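PDB 4P1V: P domain of VPI, which forms the protruding domain of a human GI.7 norovirus capsid protein and binds the H-type 2 histo-blood group antigen. Local coordinates for residues Gly44-Glu49 / Ser228-Gln233; Glu93-Leu98 / Thr186-Pro191. All coordinates share one frame; numbering follows the deposited sequence.

Overall arrangement
From the N terminus, the chain first reaches 44-49, in the long loop between strands 28-30 and 65-73, and much later returns to it through helix 224-233, which closes contact 1. Within that large loop lies contact 2 in full: 93-98, between strands 76-82 and 107-114, meets 186-191, which follows strand 153-162. Contact 2 is therefore nested inside contact 1. The two centres lie about 16 Å apart and the contacts touch, as R45 of contact 1 reaches P190 and A189 of contact 2. Contact 1 joins an early loop to the helix; contact 2 joins a loop within the six-stranded sheet to the segment that leads from it to strand 200-206 of the other sheet.

Contact 1 (Gly44-Glu49 / Ser228-Gln233); sequences GRCTLE and SHFVEQ
The carbonyl oxygens of L48 and F230 are joined by one water, which donates to both: its oxygen lies 2.6 Å from L48 O and 2.8 Å from F230 O. No direct hydrogen bond spans the loop 44-49 and the helix 228-233, so this bridge is their polar link. Beside it the F230 ring takes L48 on one face. CD1 sits over the ring, displaced toward its rim, 3.7 Å from the centroid and 20° from the normal, a CH-pi contact. CG of L48 is turned anti to the backbone N (chi1 -163°), which brings the branch back to the ring although its CB points away from the helix. L260 of strand 254-261 packs against both L48 and F230. SG of C46 touches both F230 CB (4.0 Å) and V231 CG2 (3.9 Å). C46 O is buried near the F230 ring, oblique to it, without a hydrogen-bond partner. On the far side of the helix, E232 bonds to N11 of the second subunit. The loop thus holds this helix, probably within the P1 subdomain, by apolar packing; water reconciles two carbonyls that cannot bond each other, while C46 O is buried unpaired.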
loop_
_atom_site.group_PDB
_atom_site.type_symbol
_atom_site.label_atom_id
_atom_site.label_comp_id
_atom_site.label_asym_id
_atom_site.label_seq_id
_atom_site.Cartn_x
_atom_site.Cartn_y
_atom_site.Cartn_z
ATOM N N GLY A 44 12.048 -0.996 -2.444
ATOM C CA GLY A 44 12.181 0.381 -2.840
ATOM C C GLY A 44 13.215 0.619 -3.928
ATOM O O GLY A 44 13.708 1.732 -4.039
ATOM N N ARG A 45 13.545 -0.410 -4.717
ATOM C CA ARG A 45 14.617 -0.323 -5.712
ATOM C C ARG A 45 14.042 -0.456 -7.111
ATOM O O ARG A 45 13.394 -1.445 -7.432
ATOM C CB ARG A 45 15.641 -1.443 -5.475
ATOM C CG ARG A 45 16.255 -1.461 -4.068
ATOM C CD ARG A 45 17.134 -0.219 -3.815
ATOM N NE ARG A 45 18.191 -0.113 -4.820
ATOM C CZ ARG A 45 19.377 -0.693 -4.724
ATOM N NH1 ARG A 45 19.678 -1.410 -3.648
ATOM N NH2 ARG A 45 20.264 -0.551 -5.704
ATOM N N CYS A 46 14.294 0.548 -7.941
ATOM C CA CYS A 46 13.759 0.563 -9.290
ATOM C C CYS A 46 14.564 1.591 -10.058
ATOM O O CYS A 46 14.795 2.691 -9.567
ATOM C CB CYS A 46 12.294 0.998 -9.257
ATOM S SG CYS A 46 11.460 0.900 -10.875
ATOM N N THR A 47 14.986 1.247 -11.274
ATOM C CA THR A 47 15.694 2.224 -12.084
ATOM C C THR A 47 14.692 3.219 -12.641
ATOM O O THR A 47 13.491 2.953 -12.700
ATOM C CB THR A 47 16.457 1.573 -13.243
ATOM O OG1 THR A 47 15.529 1.084 -14.214
ATOM C CG2 THR A 47 17.341 0.436 -12.723
ATOM N N LEU A 48 15.199 4.377 -13.056
ATOM C CA LEU A 48 14.380 5.459 -13.588
ATOM C C LEU A 48 13.620 5.038 -14.844
ATOM O O LEU A 48 12.519 5.545 -15.121
ATOM C CB LEU A 48 15.289 6.649 -13.870
ATOM C CG LEU A 48 14.689 8.037 -14.065
ATOM C CD1 LEU A 48 13.623 8.244 -13.049
ATOM C CD2 LEU A 48 15.770 9.077 -13.878
ATOM N N GLU A 49 14.198 4.099 -15.592
ATOM C CA GLU A 49 13.550 3.525 -16.769
ATOM C C GLU A 49 12.410 2.558 -16.458
ATOM O O GLU A 49 11.732 2.090 -17.372
ATOM C CB GLU A 49 14.576 2.750 -17.566
ATOM C CG GLU A 49 15.630 3.545 -18.222
ATOM C CD GLU A 49 16.558 2.650 -18.989
ATOM O OE1 GLU A 49 16.585 1.440 -18.686
ATOM O OE2 GLU A 49 17.295 3.160 -19.855
ATOM N N SER A 228 6.235 2.839 -8.544
ATOM C CA SER A 228 5.176 2.507 -9.493
ATOM C C SER A 228 5.120 3.522 -10.630
ATOM O O SER A 228 4.832 3.147 -11.756
ATOM C CB SER A 228 3.800 2.323 -8.843
ATOM O OG SER A 228 3.425 3.453 -8.086
ATOM N N HIS A 229 5.421 4.785 -10.348
ATOM C CA HIS A 229 5.481 5.799 -11.392
ATOM C C HIS A 229 6.524 5.410 -12.463
ATOM O O HIS A 229 6.252 5.459 -13.658
ATOM C CB HIS A 229 5.841 7.157 -10.778
ATOM C CG HIS A 229 5.704 8.304 -11.727
ATOM N ND1 HIS A 229 4.540 9.033 -11.861
ATOM C CD2 HIS A 229 6.566 8.802 -12.643
ATOM C CE1 HIS A 229 4.709 9.962 -12.791
ATOM N NE2 HIS A 229 5.926 9.834 -13.288
ATOM N N PHE A 230 7.715 4.987 -12.028
ATOM C CA PHE A 230 8.762 4.621 -12.980
ATOM C C PHE A 230 8.381 3.362 -13.781
ATOM O O PHE A 230 8.603 3.308 -15.000
ATOM C CB PHE A 230 10.111 4.366 -12.299
ATOM C CG PHE A 230 10.640 5.540 -11.507
ATOM C CD1 PHE A 230 10.243 6.844 -11.773
ATOM C CD2 PHE A 230 11.588 5.326 -10.509
ATOM C CE1 PHE A 230 10.749 7.905 -11.033
ATOM C CE2 PHE A 230 12.103 6.374 -9.772
ATOM C CZ PHE A 230 11.686 7.671 -10.030
ATOM N N VAL A 231 7.792 2.376 -13.125
ATOM C CA VAL A 231 7.335 1.179 -13.819
ATOM C C VAL A 231 6.264 1.509 -14.859
ATOM O O VAL A 231 6.288 1.002 -15.983
ATOM C CB VAL A 231 6.782 0.146 -12.828
ATOM C CG1 VAL A 231 6.155 -1.012 -13.585
ATOM C CG2 VAL A 231 7.901 -0.360 -11.918
ATOM N N GLU A 232 5.356 2.399 -14.480
ATOM C CA GLU A 232 4.214 2.747 -15.311
ATOM C C GLU A 232 4.690 3.518 -16.546
ATOM O O GLU A 232 4.196 3.292 -17.657
ATOM C CB GLU A 232 3.278 3.617 -14.459
ATOM C CG GLU A 232 1.822 3.774 -14.902
ATOM C CD GLU A 232 1.599 4.953 -15.829
ATOM O OE1 GLU A 232 2.375 5.923 -15.760
ATOM O OE2 GLU A 232 0.610 4.939 -16.594
ATOM N N GLN A 233 5.636 4.437 -16.403
ATOM C CA GLN A 233 5.985 5.316 -17.553
ATOM C C GLN A 233 6.967 4.645 -18.493
ATOM O O GLN A 233 6.934 4.963 -19.666
ATOM C CB GLN A 233 6.611 6.661 -17.105
ATOM C CG GLN A 233 5.818 7.305 -16.090
ATOM C CD GLN A 233 4.791 8.074 -16.810
ATOM O OE1 GLN A 233 3.671 7.626 -17.008
ATOM N NE2 GLN A 233 5.164 9.268 -17.233
HETATM O O HOH W 1 10.087 5.406 -16.104
#

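Contact 2 (Glu93-Leu98 / Thr186-Pro191); sequences ESPAPL and THLAPP
H187 lays its imidazole beside the backbone of E93, with one ring face toward E93 CA, which stands 4.0 Å above the plane and is displaced toward the rim. CB of H187 comes to 3.6 Å from E93 O, and the chi1 of -46°, which sets CG anti to the carbonyl carbon, swings the ring along the E93-S94 peptide. There CD2 lies 3.9 Å from S94 N, and S94 O falls at the ring edge, in its plane. H138 also meets this imidazole, their planes inclined at about 65°. The carboxylate of E93 turns to H90, whose ND1 is hydrogen-bonded to OE2.

P95 is set against the backbone of T186 and H187. T186 O reaches P95 CA at 3.1 Å in a CA-H...O contact, with an angle of 120° at the hydrogen, and lies 3.2 Å from P95 CG. L188 brings CD2 to the ring, 3.9 Å from P95 CG, and Q42 packs against both of these side chains. A water lies within hydrogen-bonding distance of H187 O (2.6 Å) and E93 O (3.0 Å); it has more acceptors in reach than protons, and the two probably share it.

Without a direct hydrogen bond, ring and proline packing and a shared water join a loop of the six-stranded sheet, probably that of the P2 subdomain, to the segment running on toward strand 200-206. P95 has no amide hydrogen for T186 O; its CA-H contact is strongly bent, so weak at best, and the oxygen rests against the proline ring as much as it is bonded.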
loop_
_atom_site.group_PDB
_atom_site.type_symbol
_atom_site.label_atom_id
_atom_site.label_comp_id
_atom_site.label_asym_id
_atom_site.label_seq_id
_atom_site.Cartn_x
_atom_site.Cartn_y
_atom_site.Cartn_z
ATOM N N GLU A 93 15.743 -15.499 -10.254
ATOM C CA GLU A 93 16.050 -14.098 -10.550
ATOM C C GLU A 93 15.885 -13.084 -9.401
ATOM O O GLU A 93 16.184 -11.910 -9.583
ATOM C CB GLU A 93 15.256 -13.626 -11.771
ATOM C CG GLU A 93 13.760 -13.653 -11.559
ATOM C CD GLU A 93 12.974 -13.114 -12.729
ATOM O OE1 GLU A 93 13.597 -12.677 -13.719
ATOM O OE2 GLU A 93 11.726 -13.136 -12.648
ATOM N N SER A 94 15.395 -13.513 -8.237
ATOM C CA SER A 94 15.180 -12.580 -7.129
ATOM C C SER A 94 15.620 -13.195 -5.806
ATOM O O SER A 94 15.670 -14.413 -5.703
ATOM C CB SER A 94 13.704 -12.199 -7.092
ATOM O OG SER A 94 13.323 -11.707 -8.355
ATOM N N PRO A 95 15.965 -12.359 -4.803
ATOM C CA PRO A 95 16.429 -12.874 -3.500
ATOM C C PRO A 95 15.359 -13.610 -2.704
ATOM O O PRO A 95 15.695 -14.410 -1.836
ATOM C CB PRO A 95 16.821 -11.605 -2.740
ATOM C CG PRO A 95 17.158 -10.622 -3.805
ATOM C CD PRO A 95 16.168 -10.906 -4.909
ATOM N N ALA A 96 14.096 -13.302 -2.990
ATOM C CA ALA A 96 12.938 -13.784 -2.242
ATOM C C ALA A 96 11.714 -13.360 -3.060
ATOM O O ALA A 96 11.869 -12.662 -4.062
ATOM C CB ALA A 96 12.914 -13.152 -0.850
ATOM N N PRO A 97 10.497 -13.761 -2.646
ATOM C CA PRO A 97 9.291 -13.329 -3.362
ATOM C C PRO A 97 9.187 -11.799 -3.374
ATOM O O PRO A 97 9.671 -11.165 -2.444
ATOM C CB PRO A 97 8.164 -13.958 -2.536
ATOM C CG PRO A 97 8.824 -15.212 -1.926
ATOM C CD PRO A 97 10.186 -14.726 -1.571
ATOM N N LEU A 98 8.601 -11.213 -4.407
ATOM C CA LEU A 98 8.458 -9.766 -4.431
ATOM C C LEU A 98 7.655 -9.290 -3.219
ATOM O O LEU A 98 6.675 -9.924 -2.806
ATOM C CB LEU A 98 7.821 -9.319 -5.736
ATOM C CG LEU A 98 8.620 -9.678 -6.985
ATOM C CD1 LEU A 98 8.064 -8.881 -8.160
ATOM C CD2 LEU A 98 10.131 -9.452 -6.808
ATOM N N THR A 186 22.174 -15.036 -4.551
ATOM C CA THR A 186 20.832 -14.563 -4.229
ATOM C C THR A 186 20.273 -13.407 -5.092
ATOM O O THR A 186 19.193 -12.927 -4.810
ATOM C CB THR A 186 20.727 -14.198 -2.737
ATOM O OG1 THR A 186 21.641 -13.141 -2.452
ATOM C CG2 THR A 186 21.090 -15.400 -1.862
ATOM N N HIS A 187 21.013 -12.925 -6.102
ATOM C CA HIS A 187 20.500 -11.925 -7.064
ATOM C C HIS A 187 20.092 -10.586 -6.407
ATOM O O HIS A 187 19.056 -9.994 -6.738
ATOM C CB HIS A 187 19.282 -12.511 -7.788
ATOM C CG HIS A 187 19.483 -13.912 -8.284
ATOM N ND1 HIS A 187 20.463 -14.272 -9.188
ATOM C CD2 HIS A 187 18.926 -15.069 -7.858
ATOM C CE1 HIS A 187 20.429 -15.583 -9.366
ATOM N NE2 HIS A 187 19.512 -16.092 -8.564
ATOM N N LEU A 188 20.945 -10.097 -5.507
ATOM C CA LEU A 188 20.664 -8.865 -4.785
ATOM C C LEU A 188 20.733 -7.635 -5.673
ATOM O O LEU A 188 21.573 -7.557 -6.561
ATOM C CB LEU A 188 21.664 -8.655 -3.638
ATOM C CG LEU A 188 21.723 -9.710 -2.546
ATOM C CD1 LEU A 188 22.928 -9.449 -1.643
ATOM C CD2 LEU A 188 20.417 -9.765 -1.783
ATOM N N ALA A 189 19.843 -6.679 -5.421
ATOM C CA ALA A 189 20.020 -5.340 -5.962
ATOM C C ALA A 189 21.354 -4.837 -5.427
ATOM O O ALA A 189 21.714 -5.105 -4.286
ATOM C CB ALA A 189 18.894 -4.424 -5.526
ATOM N N PRO A 190 22.105 -4.104 -6.255
ATOM C CA PRO A 190 23.449 -3.724 -5.819
ATOM C C PRO A 190 23.431 -2.617 -4.761
ATOM O O PRO A 190 22.387 -2.010 -4.517
ATOM C CB PRO A 190 24.108 -3.235 -7.116
ATOM C CG PRO A 190 22.981 -2.815 -7.983
ATOM C CD PRO A 190 21.836 -3.726 -7.651
ATOM N N PRO A 191 24.572 -2.377 -4.111
ATOM C CA PRO A 191 24.628 -1.282 -3.138
ATOM C C PRO A 191 24.382 0.079 -3.804
ATOM O O PRO A 191 24.592 0.254 -5.012
ATOM C CB PRO A 191 26.062 -1.358 -2.597
ATOM C CG PRO A 191 26.579 -2.688 -3.014
ATOM C CD PRO A 191 25.867 -3.066 -4.251
HETATM O O HOH W 2 17.251 -9.296 -8.527
#